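Local atomic coordinates of time interval measuring enzyme TIME (Bombyx mori, PDB entry 2E47), a protein that binds copper and zinc and, as a member of the Cu-Zn superoxide dismutase family, probably converts superoxide to hydrogen peroxide and oxygen. Residues V81-G86 with D105-L110. Numbering follows the deposited sequence.
Sequences VNRHVG and DDQISL. With ZN (zinc ion), chain F.
A buried salt bridge between Arg83 and Asp105 ties the zinc-binding loop, just ahead of strand 87-93, to the turn where strand 98-105 ends. The two side chains meet tip to tip, their planes 65° apart, and NH1 and NH2 of Arg83 both grip one oxygen: OD2 of Asp105 lies 2.8 Å from NH2 and 3.1 Å from NH1, at the edge of the guanidinium. OD1 of Asp105 is chiefly held by its own chain, taking the backbone N-H of Gln107 (2.9 Å) in an Asx turn and that of Ile108 as well, the latter nearly straight at 170°, with a weak third bond from NH1 of Arg83. In the Greek-key beta-barrel of the Cu-Zn superoxide dismutases this loop carries a zinc ligand next to the arginine: His84, whose ND1 binds zinc at 2.1 Å alongside His67, His75 and Asp87. Arg83 also braces its own loop: NE gives an almost linear bond to the carbonyl O of His84 (3.0 Å), NH1 reaches O of Val85 from above the carbonyl plane, and NH2 has a further acceptor in Pro78 O. CB of Gln107 sits over the centre of one guanidinium face, 3.5 Å above the guanidinium plane of Arg83. A methionine in place of Arg83 would probably leave the buried Asp105 carboxylate without its counter-charge and the carbonyls of His84 and Val85 without these donors. Beside the ion pair, CG1 of Val85, anti to its backbone N (chi1 165°), packs 3.9 Å from CG2 of Ile108, whose side chain continues among Phe25, Val33, Val35 and Leu88.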
loop_
_atom_site.group_PDB
_atom_site.type_symbol
_atom_site.label_atom_id
_atom_site.label_comp_id
_atom_site.label_asym_id
_atom_site.label_seq_id
_atom_site.Cartn_x
_atom_site.Cartn_y
_atom_site.Cartn_z
ATOM N N VAL A 81 3.940 -25.858 -9.960
ATOM C CA VAL A 81 4.296 -25.935 -8.549
ATOM C C VAL A 81 5.585 -25.211 -8.247
ATOM O O VAL A 81 5.665 -24.552 -7.205
ATOM C CB VAL A 81 4.484 -27.427 -8.102
ATOM C CG1 VAL A 81 5.195 -27.498 -6.730
ATOM C CG2 VAL A 81 3.102 -28.149 -8.121
ATOM N N ASN A 82 6.592 -25.320 -9.124
ATOM C CA ASN A 82 7.856 -24.626 -8.900
ATOM C C ASN A 82 7.701 -23.226 -9.515
ATOM O O ASN A 82 8.057 -22.997 -10.670
ATOM C CB ASN A 82 9.065 -25.395 -9.510
ATOM C CG ASN A 82 10.465 -24.711 -9.217
ATOM O OD1 ASN A 82 11.530 -25.001 -9.877
ATOM N ND2 ASN A 82 10.476 -23.842 -8.239
ATOM N N ARG A 83 7.217 -22.288 -8.718
ATOM C CA ARG A 83 6.942 -20.904 -9.130
ATOM C C ARG A 83 7.118 -20.151 -7.835
ATOM O O ARG A 83 7.036 -20.724 -6.714
ATOM C CB ARG A 83 5.466 -20.721 -9.629
ATOM C CG ARG A 83 4.340 -21.227 -8.661
ATOM C CD ARG A 83 2.874 -20.752 -9.004
ATOM N NE ARG A 83 2.643 -19.369 -8.566
ATOM C CZ ARG A 83 1.448 -18.734 -8.620
ATOM N NH1 ARG A 83 1.307 -17.508 -8.132
ATOM N NH2 ARG A 83 0.389 -19.324 -9.132
ATOM N N HIS A 84 7.338 -18.860 -7.956
ATOM C CA HIS A 84 7.219 -17.938 -6.799
ATOM C C HIS A 84 5.747 -17.746 -6.464
ATOM O O HIS A 84 4.951 -17.853 -7.330
ATOM C CB HIS A 84 7.841 -16.597 -7.160
ATOM C CG HIS A 84 9.284 -16.688 -7.576
ATOM N ND1 HIS A 84 9.820 -15.939 -8.613
ATOM C CD2 HIS A 84 10.312 -17.426 -7.068
ATOM C CE1 HIS A 84 11.115 -16.191 -8.706
ATOM N NE2 HIS A 84 11.434 -17.109 -7.800
ATOM N N VAL A 85 5.386 -17.408 -5.218
ATOM C CA VAL A 85 3.999 -17.111 -4.880
ATOM C C VAL A 85 3.530 -15.892 -5.720
ATOM O O VAL A 85 2.372 -15.836 -6.146
ATOM C CB VAL A 85 3.854 -16.887 -3.339
ATOM C CG1 VAL A 85 2.472 -16.204 -2.936
ATOM C CG2 VAL A 85 3.962 -18.241 -2.639
ATOM N N GLY A 86 4.448 -14.958 -5.996
ATOM C CA GLY A 86 4.119 -13.766 -6.746
ATOM C C GLY A 86 4.022 -13.854 -8.265
ATOM O O GLY A 86 3.816 -12.833 -8.912
ATOM N N ASP A 105 -5.999 -17.338 -8.621
ATOM C CA ASP A 105 -4.668 -17.818 -8.288
ATOM C C ASP A 105 -4.711 -18.647 -6.992
ATOM O O ASP A 105 -5.325 -18.262 -6.008
ATOM C CB ASP A 105 -3.696 -16.660 -8.126
ATOM C CG ASP A 105 -2.216 -17.124 -8.091
ATOM O OD1 ASP A 105 -1.668 -17.319 -6.979
ATOM O OD2 ASP A 105 -1.587 -17.316 -9.181
ATOM N N ASP A 106 -4.037 -19.788 -6.980
ATOM C CA ASP A 106 -4.057 -20.653 -5.772
ATOM C C ASP A 106 -2.788 -20.574 -4.930
ATOM O O ASP A 106 -2.648 -21.366 -4.013
ATOM C CB ASP A 106 -4.325 -22.125 -6.144
ATOM C CG ASP A 106 -3.366 -22.640 -7.231
ATOM O OD1 ASP A 106 -2.538 -21.826 -7.726
ATOM O OD2 ASP A 106 -3.423 -23.852 -7.579
ATOM N N GLN A 107 -1.878 -19.636 -5.194
ATOM C CA GLN A 107 -0.711 -19.479 -4.315
ATOM C C GLN A 107 -0.799 -18.246 -3.373
ATOM O O GLN A 107 -0.478 -18.340 -2.184
ATOM C CB GLN A 107 0.562 -19.380 -5.181
ATOM C CG GLN A 107 1.644 -20.375 -4.901
ATOM C CD GLN A 107 1.082 -21.740 -4.982
ATOM O OE1 GLN A 107 0.520 -22.114 -6.001
ATOM N NE2 GLN A 107 1.136 -22.472 -3.885
ATOM N N ILE A 108 -1.191 -17.089 -3.910
ATOM C CA ILE A 108 -1.341 -15.897 -3.110
ATOM C C ILE A 108 -2.503 -16.028 -2.097
ATOM O O ILE A 108 -3.473 -16.744 -2.333
ATOM C CB ILE A 108 -1.548 -14.620 -3.997
ATOM C CG1 ILE A 108 -2.781 -14.740 -4.901
ATOM C CG2 ILE A 108 -0.266 -14.316 -4.881
ATOM C CD1 ILE A 108 -3.170 -13.405 -5.695
ATOM N N SER A 109 -2.428 -15.258 -1.038
ATOM C CA SER A 109 -3.469 -15.204 -0.061
ATOM C C SER A 109 -3.517 -13.746 0.475
ATOM O O SER A 109 -2.584 -12.929 0.292
ATOM C CB SER A 109 -3.136 -16.152 1.099
ATOM O OG SER A 109 -4.217 -16.255 2.024
ATOM N N LEU A 110 -4.607 -13.453 1.158
ATOM C CA LEU A 110 -4.830 -12.170 1.778
ATOM C C LEU A 110 -4.275 -12.129 3.204
ATOM O O LEU A 110 -4.088 -11.056 3.765
ATOM C CB LEU A 110 -6.313 -11.840 1.724
ATOM C CG LEU A 110 -6.828 -11.534 0.296
ATOM C CD1 LEU A 110 -8.078 -10.740 0.487
ATOM C CD2 LEU A 110 -5.873 -10.795 -0.612
HETATM ZN ZN ZN F . 9.006 -14.934 -10.250
#